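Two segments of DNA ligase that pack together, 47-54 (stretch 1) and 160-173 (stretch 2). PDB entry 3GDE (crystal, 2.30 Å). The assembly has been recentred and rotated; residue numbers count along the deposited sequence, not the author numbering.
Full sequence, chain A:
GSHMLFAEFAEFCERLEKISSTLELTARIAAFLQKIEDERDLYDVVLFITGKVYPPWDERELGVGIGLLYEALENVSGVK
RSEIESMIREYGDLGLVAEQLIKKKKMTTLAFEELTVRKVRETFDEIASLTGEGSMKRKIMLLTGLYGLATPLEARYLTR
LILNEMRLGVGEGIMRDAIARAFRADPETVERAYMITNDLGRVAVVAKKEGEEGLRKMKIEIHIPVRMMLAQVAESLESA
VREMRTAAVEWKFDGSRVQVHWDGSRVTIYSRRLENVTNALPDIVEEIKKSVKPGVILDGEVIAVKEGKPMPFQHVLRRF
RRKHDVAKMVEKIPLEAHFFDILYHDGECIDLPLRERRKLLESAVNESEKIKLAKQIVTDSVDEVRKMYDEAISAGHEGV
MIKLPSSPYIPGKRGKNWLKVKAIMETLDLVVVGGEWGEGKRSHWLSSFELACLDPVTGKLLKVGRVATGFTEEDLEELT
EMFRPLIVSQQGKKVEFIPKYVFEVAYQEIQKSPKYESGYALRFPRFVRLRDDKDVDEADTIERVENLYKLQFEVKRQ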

# COMPACT_ATOMS: atom_id res chain seq x y z
N LEU A 47 -10.16 11.04 -3.16
CA LEU A 47 -9.96 9.60 -3.27
C LEU A 47 -9.90 9.15 -4.72
O LEU A 47 -8.88 8.61 -5.16
CB LEU A 47 -11.03 8.83 -2.49
CG LEU A 47 -10.63 8.44 -1.06
CD1 LEU A 47 -10.51 9.66 -0.16
CD2 LEU A 47 -11.60 7.41 -0.46
N PHE A 48 -10.97 9.40 -5.47
CA PHE A 48 -11.10 8.92 -6.85
C PHE A 48 -9.93 9.29 -7.78
O PHE A 48 -9.50 8.46 -8.58
CB PHE A 48 -12.44 9.36 -7.48
CG PHE A 48 -13.66 8.74 -6.83
CD1 PHE A 48 -13.54 7.85 -5.76
CD2 PHE A 48 -14.93 9.03 -7.30
CE1 PHE A 48 -14.66 7.29 -5.17
CE2 PHE A 48 -16.05 8.47 -6.72
CZ PHE A 48 -15.93 7.60 -5.65
N ILE A 49 -9.41 10.51 -7.67
CA ILE A 49 -8.30 10.91 -8.54
C ILE A 49 -7.01 10.10 -8.28
O ILE A 49 -6.17 9.95 -9.18
CB ILE A 49 -8.04 12.45 -8.49
CG1 ILE A 49 -7.13 12.89 -9.65
CG2 ILE A 49 -7.47 12.87 -7.13
CD1 ILE A 49 -7.14 14.40 -9.91
N THR A 50 -6.89 9.56 -7.07
CA THR A 50 -5.74 8.72 -6.70
C THR A 50 -5.94 7.24 -7.04
O THR A 50 -5.11 6.41 -6.68
CB THR A 50 -5.38 8.84 -5.20
OG1 THR A 50 -6.50 8.46 -4.40
CG2 THR A 50 -4.97 10.26 -4.85
N GLY A 51 -7.04 6.92 -7.72
CA GLY A 51 -7.39 5.53 -8.01
C GLY A 51 -7.87 4.72 -6.82
O GLY A 51 -7.81 3.50 -6.84
N LYS A 52 -8.37 5.41 -5.79
CA LYS A 52 -8.87 4.74 -4.57
C LYS A 52 -10.36 4.98 -4.39
O LYS A 52 -10.87 6.08 -4.61
CB LYS A 52 -8.18 5.28 -3.30
CG LYS A 52 -6.71 4.93 -3.10
CD LYS A 52 -6.23 5.60 -1.80
CE LYS A 52 -4.72 5.63 -1.67
NZ LYS A 52 -4.05 6.46 -2.75
N VAL A 53 -11.04 3.94 -3.93
CA VAL A 53 -12.44 4.05 -3.54
C VAL A 53 -12.54 4.04 -2.00
O VAL A 53 -13.36 4.77 -1.42
CB VAL A 53 -13.28 2.92 -4.19
CG1 VAL A 53 -14.71 2.98 -3.76
CG2 VAL A 53 -13.18 3.01 -5.72
N TYR A 54 -11.69 3.23 -1.36
CA TYR A 54 -11.58 3.16 0.10
C TYR A 54 -10.12 3.26 0.51
O TYR A 54 -9.25 2.87 -0.25
CB TYR A 54 -12.18 1.85 0.65
CG TYR A 54 -13.60 1.60 0.18
CD1 TYR A 54 -14.68 2.28 0.75
CD2 TYR A 54 -13.85 0.69 -0.86
CE1 TYR A 54 -15.98 2.06 0.30
CE2 TYR A 54 -15.14 0.46 -1.32
CZ TYR A 54 -16.20 1.15 -0.74
OH TYR A 54 -17.48 0.94 -1.20
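Stretch 2, residues 160-173: RLILNEMRLGVGEG

Stretch 2 enters at the end of a helix, whose last turn includes residues 160-162, runs through an irregular loop, and starts a new helix at Glu172, with Gly171 in the N-cap position. It lies along the C-terminal end of the helix that includes Leu47 and Phe48 and along the loop that follows. The two backbones come closest where Gly51 meets Asn164, their CA atoms 4.3 Å apart; further along, Thr50 CA and Gly171 CA are 6.3 Å apart. Together the stretches bury 562 Å².

A residue with positive phi follows each helix: Asn164 in stretch 2 and Gly51 in stretch 1. Asn164 (62/16), the first residue to leave helical phi/psi, closes the helix in a Schellman motif, with Asn164 N bonded to Leu161 O at 2.9 Å and a weaker bond from Glu165 N to Arg160 O at 3.1 Å. In stretch 1, Leu47 O accepts from Thr50 N at 2.9 Å, from Thr50 OG1 at 2.5 Å and weakly from Lys52 N at 3.3 Å, while Gly51 N donates to Phe48 O at 3.0 Å. Gly51 adopts 72/23, a conformation that favours glycine, and a CB here would also stand 2.8 Å from Asn164 O.

The free carbonyls at this junction are met by side chain and solvent. Gly51 O receives a weak hydrogen bond from Asn164 ND2 (2.8 Å, 128° at the hydrogen) and a CA-H...O contact from Asn164 CA at 3.4 Å. Water 2 donates to Thr50 O and to Asn164 O, each at 2.8 Å, and water 1 likewise links Ile49 O to Val170 O with two bonds of 2.7 Å. Backbone acceptors of the two stretches are thus joined through water, which supplies the protons that neither carbonyl can offer.

Beyond them, Lys52 turns its end back to stretch 2, and its NZ forms a salt bridge with Glu172 OE1 at 3.2 Å. Water 3 bridges the same pair, accepting from Lys52 NZ at 3.0 Å and donating weakly to Glu172 OE1 at 2.7 Å. Within stretch 2, Met166 O is satisfied by Arg160 NH1 at 3.1 Å.

Apolar side chains supply most of the other contacts. Leu161 CD2 lies over one face of the Phe48 ring, 3.8 Å from its centroid, while Leu161 CD1 packs against Val53 CG2 at 3.9 Å. Met166 points toward stretch 1, its CG 3.6 Å from Gly51 N and its CE 3.6 Å from Phe48 O. Ile49 CG1 rests 3.9 Å from Leu168 CD1 and 4.4 Å from Val170 CG1.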

# COMPACT_ATOMS: atom_id res chain seq x y z
N ARG A 160 -11.23 2.66 -14.91
CA ARG A 160 -9.87 2.89 -14.42
C ARG A 160 -9.83 2.99 -12.90
O ARG A 160 -8.86 2.56 -12.27
CB ARG A 160 -9.26 4.13 -15.07
CG ARG A 160 -8.91 3.91 -16.53
CD ARG A 160 -7.99 4.98 -17.05
NE ARG A 160 -7.85 4.96 -18.50
CZ ARG A 160 -7.27 5.93 -19.19
NH1 ARG A 160 -6.79 6.99 -18.56
NH2 ARG A 160 -7.17 5.86 -20.51
N LEU A 161 -10.89 3.55 -12.32
CA LEU A 161 -11.04 3.69 -10.88
C LEU A 161 -11.15 2.32 -10.20
O LEU A 161 -10.41 2.04 -9.27
CB LEU A 161 -12.24 4.60 -10.55
CG LEU A 161 -12.65 4.91 -9.11
CD1 LEU A 161 -11.47 5.37 -8.24
CD2 LEU A 161 -13.77 5.96 -9.10
N ILE A 162 -12.06 1.48 -10.70
CA ILE A 162 -12.21 0.10 -10.23
C ILE A 162 -10.89 -0.71 -10.35
O ILE A 162 -10.58 -1.53 -9.49
CB ILE A 162 -13.35 -0.64 -10.99
CG1 ILE A 162 -14.71 -0.02 -10.65
CG2 ILE A 162 -13.33 -2.16 -10.68
CD1 ILE A 162 -15.80 -0.37 -11.62
N LEU A 163 -10.14 -0.46 -11.42
CA LEU A 163 -8.85 -1.10 -11.65
C LEU A 163 -7.70 -0.40 -10.92
O LEU A 163 -6.55 -0.83 -11.01
CB LEU A 163 -8.56 -1.19 -13.15
CG LEU A 163 -9.51 -2.13 -13.92
CD1 LEU A 163 -9.29 -2.07 -15.42
CD2 LEU A 163 -9.41 -3.56 -13.41
N ASN A 164 -8.01 0.69 -10.21
CA ASN A 164 -7.06 1.44 -9.39
C ASN A 164 -5.86 2.10 -10.11
O ASN A 164 -4.90 2.49 -9.45
CB ASN A 164 -6.58 0.62 -8.18
CG ASN A 164 -7.75 0.09 -7.31
OD1 ASN A 164 -7.69 -1.05 -6.83
ND2 ASN A 164 -8.79 0.92 -7.09
N GLU A 165 -5.92 2.22 -11.44
CA GLU A 165 -4.92 2.97 -12.21
C GLU A 165 -5.56 3.99 -13.17
O GLU A 165 -6.02 3.64 -14.25
CB GLU A 165 -3.85 2.06 -12.90
CG GLU A 165 -4.19 1.41 -14.25
CD GLU A 165 -2.98 1.23 -15.23
OE1 GLU A 165 -1.91 1.88 -15.09
OE2 GLU A 165 -3.13 0.42 -16.19
N MET A 166 -5.57 5.25 -12.74
CA MET A 166 -6.24 6.34 -13.46
C MET A 166 -5.46 6.83 -14.68
O MET A 166 -6.04 7.38 -15.62
CB MET A 166 -6.50 7.52 -12.51
CG MET A 166 -7.41 7.21 -11.33
SD MET A 166 -9.00 6.54 -11.86
CE MET A 166 -9.97 8.00 -12.16
N ARG A 167 -4.14 6.63 -14.64
CA ARG A 167 -3.19 6.95 -15.73
C ARG A 167 -3.11 8.44 -16.03
O ARG A 167 -3.03 8.84 -17.19
CB ARG A 167 -3.50 6.13 -17.00
CG ARG A 167 -3.40 4.62 -16.78
CD ARG A 167 -3.79 3.84 -18.04
NE ARG A 167 -2.90 4.10 -19.16
CZ ARG A 167 -2.05 3.20 -19.68
NH1 ARG A 167 -1.99 1.97 -19.18
NH2 ARG A 167 -1.28 3.54 -20.71
N LEU A 168 -3.10 9.25 -14.97
CA LEU A 168 -3.13 10.71 -15.08
C LEU A 168 -1.79 11.31 -14.72
O LEU A 168 -1.59 12.52 -14.88
CB LEU A 168 -4.20 11.29 -14.15
CG LEU A 168 -5.62 10.68 -14.21
CD1 LEU A 168 -6.49 11.20 -13.06
CD2 LEU A 168 -6.26 10.95 -15.57
N GLY A 169 -0.88 10.48 -14.22
CA GLY A 169 0.40 10.97 -13.74
C GLY A 169 0.27 11.71 -12.41
O GLY A 169 1.09 12.58 -12.09
N VAL A 170 -0.75 11.35 -11.63
CA VAL A 170 -1.03 12.00 -10.35
C VAL A 170 -0.85 11.00 -9.21
O VAL A 170 -1.53 9.97 -9.16
CB VAL A 170 -2.46 12.61 -10.31
CG1 VAL A 170 -2.79 13.18 -8.94
CG2 VAL A 170 -2.64 13.66 -11.41
N GLY A 171 0.08 11.29 -8.32
CA GLY A 171 0.29 10.45 -7.16
C GLY A 171 -0.02 11.19 -5.87
O GLY A 171 -0.67 12.25 -5.87
N GLU A 172 0.47 10.61 -4.78
CA GLU A 172 0.26 11.09 -3.43
C GLU A 172 0.89 12.47 -3.22
O GLU A 172 0.29 13.33 -2.58
CB GLU A 172 0.89 10.10 -2.45
CG GLU A 172 0.02 9.74 -1.27
CD GLU A 172 -0.92 8.59 -1.55
OE1 GLU A 172 -1.76 8.69 -2.48
OE2 GLU A 172 -0.83 7.57 -0.81
N GLY A 173 2.09 12.65 -3.77
CA GLY A 173 2.85 13.90 -3.66
C GLY A 173 2.14 15.09 -4.31
O GLY A 173 2.03 16.16 -3.72
O HOH W 1 -3.89 8.75 -9.83
O HOH W 2 -3.62 4.36 -7.78
O HOH W 3 -3.82 8.64 -0.77